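PDB 6P2K: fibronectin type III domain-containing protein from Simiduia agarivorans, which probably cleaves beta-glucan chains such as xyloglucan as a family GH74 glycoside hydrolase, this chain being its beta-propeller catalytic part. Local coordinates for residues B[316-319]-B[320-323]; B[671-675]-B[676-680]. All blocks are in the same frame, centred on the assembly; numbering follows the deposited sequence.

Both contacts are tight local turns in loops between propeller strands, on opposite sides of the chain's centre, with centres 47 Å apart, and they share no element. Contact 1 (316-323), after strand 304-314, is the more buried: aromatic rings pack there, water bridges the polar atoms, and a second subunit covers part of the loop. Contact 2 (671-680) lies at the surface between helices 666-672 and 681-684, where no other protein chain of the assembly touches it. Its chemistry is correspondingly more polar, with a backbone carbonyl held by an asparagine and a guanidinium stacked on the same residue. A side-chain carboxylate organises the first turn, a main-chain carbonyl the second.

Contact 1: B[316-319]-B[320-323]; sequences SYDG and SWDI
D318 OD1 takes two hydrogen bonds from S320: the hydroxyl OG at 2.6 Å, on the syn lone pair, and the backbone N at 3.0 Å, from above the carboxylate plane. The second bond closes an Asx turn in the propeller loop between strands 304-314 and 336-338. With chi1 at 58°, CG of D318 sits between its own backbone N and carbonyl carbon, which brings OD1 back over the turn. G319 follows with a positive phi (92°), where a CB would press on the preceding carbonyl oxygen, so glycine suits the place. G319 N lies 3.6 Å above the centre of the Y317 ring, while I323 CG2 covers the other face. At the ring's edge, Y317 CE1 meets W321 O at 3.1 Å. Y317 in turn points its edge at the face of W321, a T-shaped pair with planes at 86° and centroids 5.8 Å apart. A second subunit touches the outside of the turn, its S468 bonding to D318 O. Two waters span the loop: one bridges Y317 OH and I323 N, and the other, in the indole plane, accepts from W321 NE1 at 3.3 Å and donates to S316 O.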
loop_
_atom_site.group_PDB
_atom_site.type_symbol
_atom_site.label_atom_id
_atom_site.label_comp_id
_atom_site.label_asym_id
_atom_site.label_seq_id
_atom_site.Cartn_x
_atom_site.Cartn_y
_atom_site.Cartn_z
ATOM N N SER B 316 -21.649 13.760 -29.860
ATOM C CA SER B 316 -21.058 13.623 -28.537
ATOM C C SER B 316 -19.755 12.843 -28.612
ATOM O O SER B 316 -19.588 11.949 -29.446
ATOM C CB SER B 316 -22.024 12.899 -27.593
ATOM O OG SER B 316 -23.327 13.433 -27.704
ATOM N N TYR B 317 -18.824 13.187 -27.730
ATOM C CA TYR B 317 -17.549 12.490 -27.670
ATOM C C TYR B 317 -17.771 11.013 -27.373
ATOM O O TYR B 317 -18.411 10.656 -26.380
ATOM C CB TYR B 317 -16.651 13.121 -26.605
ATOM C CG TYR B 317 -15.318 12.431 -26.453
ATOM C CD1 TYR B 317 -14.327 12.571 -27.417
ATOM C CD2 TYR B 317 -15.048 11.641 -25.347
ATOM C CE1 TYR B 317 -13.101 11.942 -27.279
ATOM C CE2 TYR B 317 -13.827 11.008 -25.199
ATOM C CZ TYR B 317 -12.857 11.161 -26.171
ATOM O OH TYR B 317 -11.639 10.530 -26.030
ATOM N N ASP B 318 -17.248 10.156 -28.249
ATOM C CA ASP B 318 -17.325 8.711 -28.079
ATOM C C ASP B 318 -15.973 8.042 -28.290
ATOM O O ASP B 318 -15.920 6.817 -28.444
ATOM C CB ASP B 318 -18.359 8.108 -29.038
ATOM C CG ASP B 318 -18.058 8.417 -30.497
ATOM O OD1 ASP B 318 -17.039 9.086 -30.781
ATOM O OD2 ASP B 318 -18.848 7.993 -31.366
ATOM N N GLY B 319 -14.886 8.814 -28.314
ATOM C CA GLY B 319 -13.568 8.292 -28.587
ATOM C C GLY B 319 -13.153 8.329 -30.043
ATOM O O GLY B 319 -11.989 8.041 -30.342
ATOM N N SER B 320 -14.056 8.680 -30.955
ATOM C CA SER B 320 -13.743 8.636 -32.377
ATOM C C SER B 320 -13.056 9.900 -32.884
ATOM O O SER B 320 -12.687 9.951 -34.062
ATOM C CB SER B 320 -15.016 8.377 -33.191
ATOM O OG SER B 320 -15.897 9.483 -33.134
ATOM N N TRP B 321 -12.881 10.916 -32.041
ATOM C CA TRP B 321 -12.123 12.098 -32.430
ATOM C C TRP B 321 -11.393 12.648 -31.213
ATOM O O TRP B 321 -11.822 12.456 -30.074
ATOM C CB TRP B 321 -13.016 13.177 -33.067
ATOM C CG TRP B 321 -14.298 13.460 -32.342
ATOM C CD1 TRP B 321 -15.447 12.723 -32.388
ATOM C CD2 TRP B 321 -14.573 14.572 -31.479
ATOM N NE1 TRP B 321 -16.415 13.300 -31.600
ATOM C CE2 TRP B 321 -15.904 14.436 -31.031
ATOM C CE3 TRP B 321 -13.822 15.667 -31.040
ATOM C CZ2 TRP B 321 -16.500 15.354 -30.165
ATOM C CZ3 TRP B 321 -14.414 16.576 -30.183
ATOM C CH2 TRP B 321 -15.739 16.414 -29.753
ATOM N N ASP B 322 -10.277 13.325 -31.468
ATOM C CA ASP B 322 -9.436 13.875 -30.407
ATOM C C ASP B 322 -10.073 15.154 -29.877
ATOM O O ASP B 322 -10.063 16.190 -30.549
ATOM C CB ASP B 322 -8.026 14.136 -30.930
ATOM C CG ASP B 322 -7.126 14.801 -29.894
ATOM O OD1 ASP B 322 -7.420 14.702 -28.681
ATOM O OD2 ASP B 322 -6.119 15.428 -30.299
ATOM N N ILE B 323 -10.616 15.092 -28.660
ATOM C CA ILE B 323 -11.238 16.269 -28.068
ATOM C C ILE B 323 -10.214 17.285 -27.587
ATOM O O ILE B 323 -10.587 18.412 -27.232
ATOM C CB ILE B 323 -12.188 15.840 -26.929
ATOM C CG1 ILE B 323 -13.207 16.946 -26.636
ATOM C CG2 ILE B 323 -11.400 15.450 -25.680
ATOM C CD1 ILE B 323 -14.465 16.465 -25.941
HETATM O O HOH W 1 -18.968 11.281 -31.800
HETATM O O HOH W 2 -9.732 12.683 -27.072
#

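Contact 2: B[671-675]-B[676-680]; sequences AVRPT and SNLVW
R673 lays its guanidinium across N677, with N677 CB 3.7 Å above the guanidinium plane and over its centre. The N677 amide is stacked nearly parallel to that plane, 20° from it. R673 reaches there extended, CG anti to the backbone N (chi1 -178°), just where the chain leaves helix 666-672. Its L678 neighbour comes in obliquely, CD2 lying 4.1 Å from R673 NH2. Two overlapping turns form a short 3-10 segment: N677 N bonds to P674 O at 3.0 Å, and L678 N to T675 O at 3.0 Å. Proline suits the place just after the helix, lacking an N-H to carry the helical bonding on, while its carbonyl accepts the turn's bond. Asparagine suits the third place beyond it, since ND2 also reaches P674 O, at 2.8 Å and on a lone pair in the carbonyl plane. Beyond the turn, R673 NH1 makes a salt bridge to D733 at the end of strand 729-733. With an alanine in place of R673, D733 would probably lose its charged mate, and N677 the flat group stacked on it. The ND2 bond sets the rotation of the N677 amide, held thus against a cation already paired with D733.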
loop_
_atom_site.group_PDB
_atom_site.type_symbol
_atom_site.label_atom_id
_atom_site.label_comp_id
_atom_site.label_asym_id
_atom_site.label_seq_id
_atom_site.Cartn_x
_atom_site.Cartn_y
_atom_site.Cartn_z
ATOM N N ALA B 671 6.371 59.206 -23.498
ATOM C CA ALA B 671 7.727 59.610 -23.853
ATOM C C ALA B 671 8.613 58.401 -24.136
ATOM O O ALA B 671 9.410 58.422 -25.080
ATOM C CB ALA B 671 8.331 60.465 -22.740
ATOM N N VAL B 672 8.484 57.341 -23.335
ATOM C CA VAL B 672 9.312 56.154 -23.527
ATOM C C VAL B 672 8.822 55.331 -24.715
ATOM O O VAL B 672 9.627 54.705 -25.416
ATOM C CB VAL B 672 9.335 55.324 -22.231
ATOM C CG1 VAL B 672 10.044 53.993 -22.438
ATOM C CG2 VAL B 672 10.001 56.114 -21.112
ATOM N N ARG B 673 7.515 55.329 -24.975
ATOM C CA ARG B 673 6.917 54.598 -26.093
ATOM C C ARG B 673 6.024 55.562 -26.862
ATOM O O ARG B 673 4.842 55.731 -26.531
ATOM C CB ARG B 673 6.134 53.383 -25.600
ATOM C CG ARG B 673 5.508 52.530 -26.700
ATOM C CD ARG B 673 5.064 51.191 -26.134
ATOM N NE ARG B 673 4.280 50.406 -27.082
ATOM C CZ ARG B 673 4.802 49.644 -28.037
ATOM N NH1 ARG B 673 6.119 49.567 -28.185
ATOM N NH2 ARG B 673 4.006 48.964 -28.846
ATOM N N PRO B 674 6.561 56.220 -27.891
ATOM C CA PRO B 674 5.761 57.191 -28.649
ATOM C C PRO B 674 4.560 56.534 -29.310
ATOM O O PRO B 674 4.594 55.359 -29.686
ATOM C CB PRO B 674 6.750 57.726 -29.692
ATOM C CG PRO B 674 8.105 57.471 -29.094
ATOM C CD PRO B 674 7.964 56.186 -28.336
ATOM N N THR B 675 3.484 57.314 -29.457
ATOM C CA THR B 675 2.271 56.807 -30.091
ATOM C C THR B 675 2.523 56.342 -31.516
ATOM O O THR B 675 1.680 55.638 -32.082
ATOM C CB THR B 675 1.176 57.875 -30.072
ATOM O OG1 THR B 675 1.600 59.015 -30.829
ATOM C CG2 THR B 675 0.895 58.316 -28.639
ATOM N N SER B 676 3.663 56.707 -32.099
ATOM C CA SER B 676 4.096 56.168 -33.378
ATOM C C SER B 676 4.088 54.640 -33.422
ATOM O O SER B 676 4.047 54.072 -34.516
ATOM C CB SER B 676 5.497 56.700 -33.685
ATOM O OG SER B 676 6.484 55.742 -33.316
ATOM N N ASN B 677 4.164 53.971 -32.273
ATOM C CA ASN B 677 4.219 52.512 -32.233
ATOM C C ASN B 677 2.849 51.846 -32.332
ATOM O O ASN B 677 2.780 50.626 -32.524
ATOM C CB ASN B 677 4.913 52.049 -30.946
ATOM C CG ASN B 677 6.368 52.453 -30.901
ATOM O OD1 ASN B 677 7.225 51.776 -31.464
ATOM N ND2 ASN B 677 6.652 53.578 -30.254
ATOM N N LEU B 678 1.768 52.611 -32.221
ATOM C CA LEU B 678 0.418 52.075 -32.115
ATOM C C LEU B 678 -0.322 52.307 -33.423
ATOM O O LEU B 678 -0.525 53.457 -33.830
ATOM C CB LEU B 678 -0.325 52.727 -30.953
ATOM C CG LEU B 678 0.465 52.706 -29.649
ATOM C CD1 LEU B 678 -0.269 53.505 -28.607
ATOM C CD2 LEU B 678 0.692 51.273 -29.180
ATOM N N VAL B 679 -0.725 51.215 -34.074
ATOM C CA VAL B 679 -1.450 51.311 -35.333
ATOM C C VAL B 679 -2.828 51.929 -35.138
ATOM O O VAL B 679 -3.414 52.441 -36.097
ATOM C CB VAL B 679 -1.549 49.916 -35.982
ATOM C CG1 VAL B 679 -2.565 49.052 -35.246
ATOM C CG2 VAL B 679 -1.891 50.025 -37.459
ATOM N N TRP B 680 -3.354 51.917 -33.912
ATOM C CA TRP B 680 -4.715 52.352 -33.634
ATOM C C TRP B 680 -4.809 53.780 -33.111
ATOM O O TRP B 680 -5.923 54.270 -32.899
ATOM C CB TRP B 680 -5.373 51.404 -32.622
ATOM C CG TRP B 680 -4.515 51.063 -31.434
ATOM C CD1 TRP B 680 -3.707 49.972 -31.296
ATOM C CD2 TRP B 680 -4.394 51.806 -30.211
ATOM N NE1 TRP B 680 -3.088 49.990 -30.068
ATOM C CE2 TRP B 680 -3.494 51.105 -29.382
ATOM C CE3 TRP B 680 -4.960 52.994 -29.738
ATOM C CZ2 TRP B 680 -3.143 51.554 -28.110
ATOM C CZ3 TRP B 680 -4.610 53.438 -28.473
ATOM C CH2 TRP B 680 -3.708 52.720 -27.674
#